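Local atomic coordinates of transcription regulator AmtR (Mycobacterium smegmatis, PDB entry 5E57), a protein that probably binds DNA as a TetR-family transcription regulator and takes part in the control of nitrogen metabolism. Residues Ala81-Leu85 with Leu134-Val138; Leu151-Leu155 with Gly180-Leu185. All coordinates share one frame; numbering follows the deposited sequence.

Contact 1. Residues Ala81-Leu85 with Leu134-Val138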
loop_
_atom_site.group_PDB
_atom_site.type_symbol
_atom_site.label_atom_id
_atom_site.label_comp_id
_atom_site.label_asym_id
_atom_site.label_seq_id
_atom_site.Cartn_x
_atom_site.Cartn_y
_atom_site.Cartn_z
ATOM N N ALA A 81 23.668 -3.983 -9.581
ATOM C CA ALA A 81 22.596 -3.557 -8.695
ATOM C C ALA A 81 21.348 -4.473 -8.773
ATOM O O ALA A 81 20.696 -4.718 -7.766
ATOM C CB ALA A 81 22.203 -2.107 -9.015
ATOM N N ALA A 82 20.976 -4.940 -9.963
ATOM C CA ALA A 82 19.725 -5.711 -10.132
ATOM C C ALA A 82 19.607 -6.938 -9.223
ATOM O O ALA A 82 18.578 -7.096 -8.554
ATOM C CB ALA A 82 19.494 -6.083 -11.607
ATOM N N PRO A 83 20.661 -7.785 -9.154
ATOM C CA PRO A 83 20.535 -8.928 -8.270
ATOM C C PRO A 83 20.455 -8.507 -6.826
ATOM O O PRO A 83 19.977 -9.287 -5.986
ATOM C CB PRO A 83 21.819 -9.730 -8.504
ATOM C CG PRO A 83 22.164 -9.444 -9.948
ATOM C CD PRO A 83 21.720 -7.992 -10.164
ATOM N N ARG A 84 20.922 -7.298 -6.521
ATOM C CA ARG A 84 21.010 -6.921 -5.105
ATOM C C ARG A 84 19.629 -6.449 -4.600
ATOM O O ARG A 84 19.129 -6.900 -3.546
ATOM C CB ARG A 84 22.120 -5.894 -4.886
ATOM C CG ARG A 84 23.509 -6.564 -4.917
ATOM C CD ARG A 84 24.568 -5.575 -4.477
ATOM N NE ARG A 84 24.774 -4.597 -5.489
ATOM C CZ ARG A 84 25.028 -3.292 -5.315
ATOM N NH1 ARG A 84 25.022 -2.711 -4.145
ATOM N NH2 ARG A 84 25.227 -2.561 -6.389
ATOM N N LEU A 85 19.034 -5.600 -5.405
ATOM C CA LEU A 85 17.709 -5.147 -5.212
ATOM C C LEU A 85 16.734 -6.316 -5.226
ATOM O O LEU A 85 15.975 -6.484 -4.285
ATOM C CB LEU A 85 17.343 -4.190 -6.298
ATOM C CG LEU A 85 15.902 -3.679 -6.262
ATOM C CD1 LEU A 85 15.659 -2.962 -4.958
ATOM C CD2 LEU A 85 15.679 -2.713 -7.424
ATOM N N LEU A 134 19.477 1.534 -4.500
ATOM C CA LEU A 134 19.645 0.344 -5.334
ATOM C C LEU A 134 18.860 0.472 -6.608
ATOM O O LEU A 134 19.391 0.219 -7.700
ATOM C CB LEU A 134 19.203 -0.932 -4.629
ATOM C CG LEU A 134 20.056 -1.280 -3.452
ATOM C CD1 LEU A 134 19.345 -2.318 -2.619
ATOM C CD2 LEU A 134 21.425 -1.773 -3.937
ATOM N N ALA A 135 17.602 0.892 -6.504
ATOM C CA ALA A 135 16.777 1.024 -7.703
ATOM C C ALA A 135 17.265 2.099 -8.712
ATOM O O ALA A 135 17.136 1.940 -9.937
ATOM C CB ALA A 135 15.325 1.307 -7.337
ATOM N N ALA A 136 17.782 3.197 -8.213
ATOM C CA ALA A 136 18.325 4.236 -9.113
ATOM C C ALA A 136 19.548 3.669 -9.881
ATOM O O ALA A 136 19.768 4.002 -11.044
ATOM C CB ALA A 136 18.712 5.475 -8.332
ATOM N N ALA A 137 20.297 2.762 -9.256
ATOM C CA ALA A 137 21.430 2.131 -9.955
ATOM C C ALA A 137 20.921 1.085 -10.992
ATOM O O ALA A 137 21.529 0.899 -12.065
ATOM C CB ALA A 137 22.420 1.504 -8.928
ATOM N N VAL A 138 19.789 0.422 -10.724
ATOM C CA VAL A 138 19.288 -0.556 -11.699
ATOM C C VAL A 138 18.816 0.209 -12.927
ATOM O O VAL A 138 19.049 -0.195 -14.093
ATOM C CB VAL A 138 18.146 -1.433 -11.146
ATOM C CG1 VAL A 138 17.577 -2.300 -12.246
ATOM C CG2 VAL A 138 18.622 -2.257 -9.948
#
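L85 and L134 run alongside each other, pointing opposite ways, where the first part of helix 82-98 meets helix 118-142, two helices of the all-helical ligand-binding domain of a TetR-family regulator. Together with A135 and V138 they make up the buried side of the contact. With CG anti to the backbone N (chi1 177°), the L85 side chain reaches across to the other helix and its two methyls divide the work: CD1 lies against L134 CB, while CD2 sits 3.9 Å from A135 CA and equally close to V138 CG2. L134 points back the other way and brings CD1 to 4.2 Å from L85 CA. L182 of helix 173-183 covers V138 on this side.

Around A81 the approach is just as close, but the residues are partly exposed. Small side chains let the backbones come near, 5.4 Å between A81 CA and V138 CA, and A81 CB rests on A137 CB at 3.6 Å. R84 is the looser, more open end: it lays one face of its guanidinium over L134 CD2, with NH1 3.7 Å from that methyl. A bend at chi3 (-72°) turns the group back, so that NE bonds to P80 O, just before the helix, and NH1 to L74 O of helix 65-75; the charged end is thus held by carbonyls while its face covers a leucine. V138 CG2 packs against the A82 backbone, 3.6 Å from A82 N and from A82 CA.

Contact 2. Residues Leu151-Leu155 with Gly180-Leu185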
loop_
_atom_site.group_PDB
_atom_site.type_symbol
_atom_site.label_atom_id
_atom_site.label_comp_id
_atom_site.label_asym_id
_atom_site.label_seq_id
_atom_site.Cartn_x
_atom_site.Cartn_y
_atom_site.Cartn_z
ATOM N N LEU A 151 9.293 2.882 -6.736
ATOM C CA LEU A 151 8.286 1.901 -6.968
ATOM C C LEU A 151 8.641 0.508 -6.443
ATOM O O LEU A 151 7.759 -0.177 -5.954
ATOM C CB LEU A 151 7.835 1.888 -8.414
ATOM C CG LEU A 151 7.295 3.265 -8.871
ATOM C CD1 LEU A 151 6.854 3.125 -10.296
ATOM C CD2 LEU A 151 6.148 3.784 -8.019
ATOM N N PRO A 152 9.915 0.129 -6.400
ATOM C CA PRO A 152 10.145 -1.213 -5.822
ATOM C C PRO A 152 9.822 -1.277 -4.352
ATOM O O PRO A 152 9.254 -2.301 -3.858
ATOM C CB PRO A 152 11.641 -1.427 -6.023
ATOM C CG PRO A 152 11.900 -0.724 -7.282
ATOM C CD PRO A 152 11.098 0.563 -7.156
ATOM N N PHE A 153 10.098 -0.170 -3.654
ATOM C CA PHE A 153 9.672 -0.069 -2.227
ATOM C C PHE A 153 8.172 -0.173 -2.111
ATOM O O PHE A 153 7.663 -0.908 -1.272
ATOM C CB PHE A 153 10.185 1.218 -1.606
ATOM C CG PHE A 153 9.736 1.468 -0.203
ATOM C CD1 PHE A 153 10.234 0.759 0.831
ATOM C CD2 PHE A 153 8.886 2.554 0.087
ATOM C CE1 PHE A 153 9.857 1.052 2.149
ATOM C CE2 PHE A 153 8.505 2.837 1.376
ATOM C CZ PHE A 153 8.991 2.084 2.412
ATOM N N ARG A 154 7.476 0.556 -2.913
ATOM C CA ARG A 154 6.011 0.557 -2.845
ATOM C C ARG A 154 5.424 -0.819 -3.193
ATOM O O ARG A 154 4.488 -1.249 -2.538
ATOM C CB ARG A 154 5.454 1.612 -3.751
ATOM C CG ARG A 154 5.909 3.026 -3.447
ATOM C CD ARG A 154 5.478 3.442 -2.064
ATOM N NE ARG A 154 6.102 4.684 -1.625
ATOM C CZ ARG A 154 6.081 5.144 -0.371
ATOM N NH1 ARG A 154 5.501 4.485 0.593
ATOM N NH2 ARG A 154 6.698 6.262 -0.066
ATOM N N LEU A 155 6.008 -1.519 -4.159
ATOM C CA LEU A 155 5.611 -2.900 -4.506
ATOM C C LEU A 155 5.817 -3.861 -3.387
ATOM O O LEU A 155 4.939 -4.681 -3.082
ATOM C CB LEU A 155 6.315 -3.420 -5.763
ATOM C CG LEU A 155 5.722 -2.808 -7.009
ATOM C CD1 LEU A 155 6.679 -2.886 -8.178
ATOM C CD2 LEU A 155 4.423 -3.511 -7.333
ATOM N N GLY A 180 8.119 -7.734 -10.729
ATOM C CA GLY A 180 7.549 -6.431 -10.966
ATOM C C GLY A 180 8.451 -5.287 -10.584
ATOM O O GLY A 180 8.509 -4.288 -11.301
ATOM N N ALA A 181 9.132 -5.427 -9.445
ATOM C CA ALA A 181 9.942 -4.348 -8.923
ATOM C C ALA A 181 11.105 -4.078 -9.846
ATOM O O ALA A 181 11.481 -2.929 -10.040
ATOM C CB ALA A 181 10.446 -4.680 -7.532
ATOM N N LEU A 182 11.608 -5.127 -10.483
ATOM C CA LEU A 182 12.573 -5.006 -11.557
ATOM C C LEU A 182 12.041 -4.558 -12.920
ATOM O O LEU A 182 12.671 -3.677 -13.555
ATOM C CB LEU A 182 13.443 -6.278 -11.579
ATOM C CG LEU A 182 14.355 -5.831 -10.381
ATOM C CD1 LEU A 182 14.247 -6.623 -9.109
ATOM C CD2 LEU A 182 15.778 -5.543 -10.814
ATOM N N ARG A 183 10.878 -5.044 -13.349
ATOM C CA ARG A 183 10.321 -4.469 -14.576
ATOM C C ARG A 183 10.007 -3.015 -14.568
ATOM O O ARG A 183 10.150 -2.336 -15.618
ATOM C CB ARG A 183 9.093 -5.209 -15.059
ATOM C CG ARG A 183 9.438 -6.590 -15.446
ATOM C CD ARG A 183 8.202 -7.246 -15.977
ATOM N NE ARG A 183 8.500 -8.642 -16.153
ATOM C CZ ARG A 183 8.874 -9.152 -17.285
ATOM N NH1 ARG A 183 8.945 -8.373 -18.391
ATOM N NH2 ARG A 183 9.160 -10.466 -17.326
ATOM N N VAL A 184 9.615 -2.478 -13.427
ATOM C CA VAL A 184 9.214 -1.066 -13.407
ATOM C C VAL A 184 10.429 -0.213 -13.557
ATOM O O VAL A 184 10.300 0.996 -13.885
ATOM C CB VAL A 184 8.479 -0.560 -12.133
ATOM C CG1 VAL A 184 7.147 -1.192 -12.048
ATOM C CG2 VAL A 184 9.265 -0.833 -10.857
ATOM N N LEU A 185 11.590 -0.806 -13.304
ATOM C CA LEU A 185 12.843 -0.065 -13.478
ATOM C C LEU A 185 13.487 -0.226 -14.858
ATOM O O LEU A 185 14.554 0.292 -15.071
ATOM C CB LEU A 185 13.845 -0.543 -12.465
ATOM C CG LEU A 185 13.374 -0.455 -11.038
ATOM C CD1 LEU A 185 14.479 -1.023 -10.149
ATOM C CD2 LEU A 185 13.002 0.960 -10.656
#
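P152 fits its ring against A181 and L185, with P152 CB 3.8 Å from A181 CB and P152 CG 3.9 Å from L185 CD1. P152 CG also lies 3.6 Å from A181 O, a buried carbonyl oxygen with no polar partner in the model. L185 turns its CG anti to the carbonyl carbon (chi1 -56°) and keeps chi2 extended at 178°, which brings both methyls up to the proline, CD2 lying 4.0 Å from P152 CD. The first turn of helix 151-165 thus packs on the last part of helix 173-183 and the residues that follow it. Both segments also touch the second subunit, as expected of the C-terminal helices through which TetR-family regulators dimerise: L155 packs on L155 of that subunit, and V184 on its G180. One turn after P152, L155 sends CD1 onto the backbone of the other helix, 3.7 Å from A181 CA and 3.8 Å from G180 C, since glycine has no side chain there. V184 has CG1 anti to its carbonyl carbon (chi1 -68°), so that CG2 takes the place between the backbone N and the carbonyl carbon; from there it meets L151 CB at 3.9 Å.

Overall arrangement
Contacts 1 and 2 sit about 10 Å apart, centre to centre, and join directly through L185, whose CD1 packs 3.4 Å from L85 CD2 and also touches A135 and V138; A82 CB meets L182 CD2 alongside. They share no helix, but helix 118-142 of contact 1 is followed in the chain by helix 151-165 of contact 2. Both are mainly apolar helix packings. Contact 2 is buried throughout and borders the second subunit, where R154 of segment 151-155 makes a salt bridge to D165 of the second subunit. Contact 1 is only partly buried and is untouched by the other chain; it carries a charged side chain at its more exposed side, whereas the touching residues of contact 2 are all apolar.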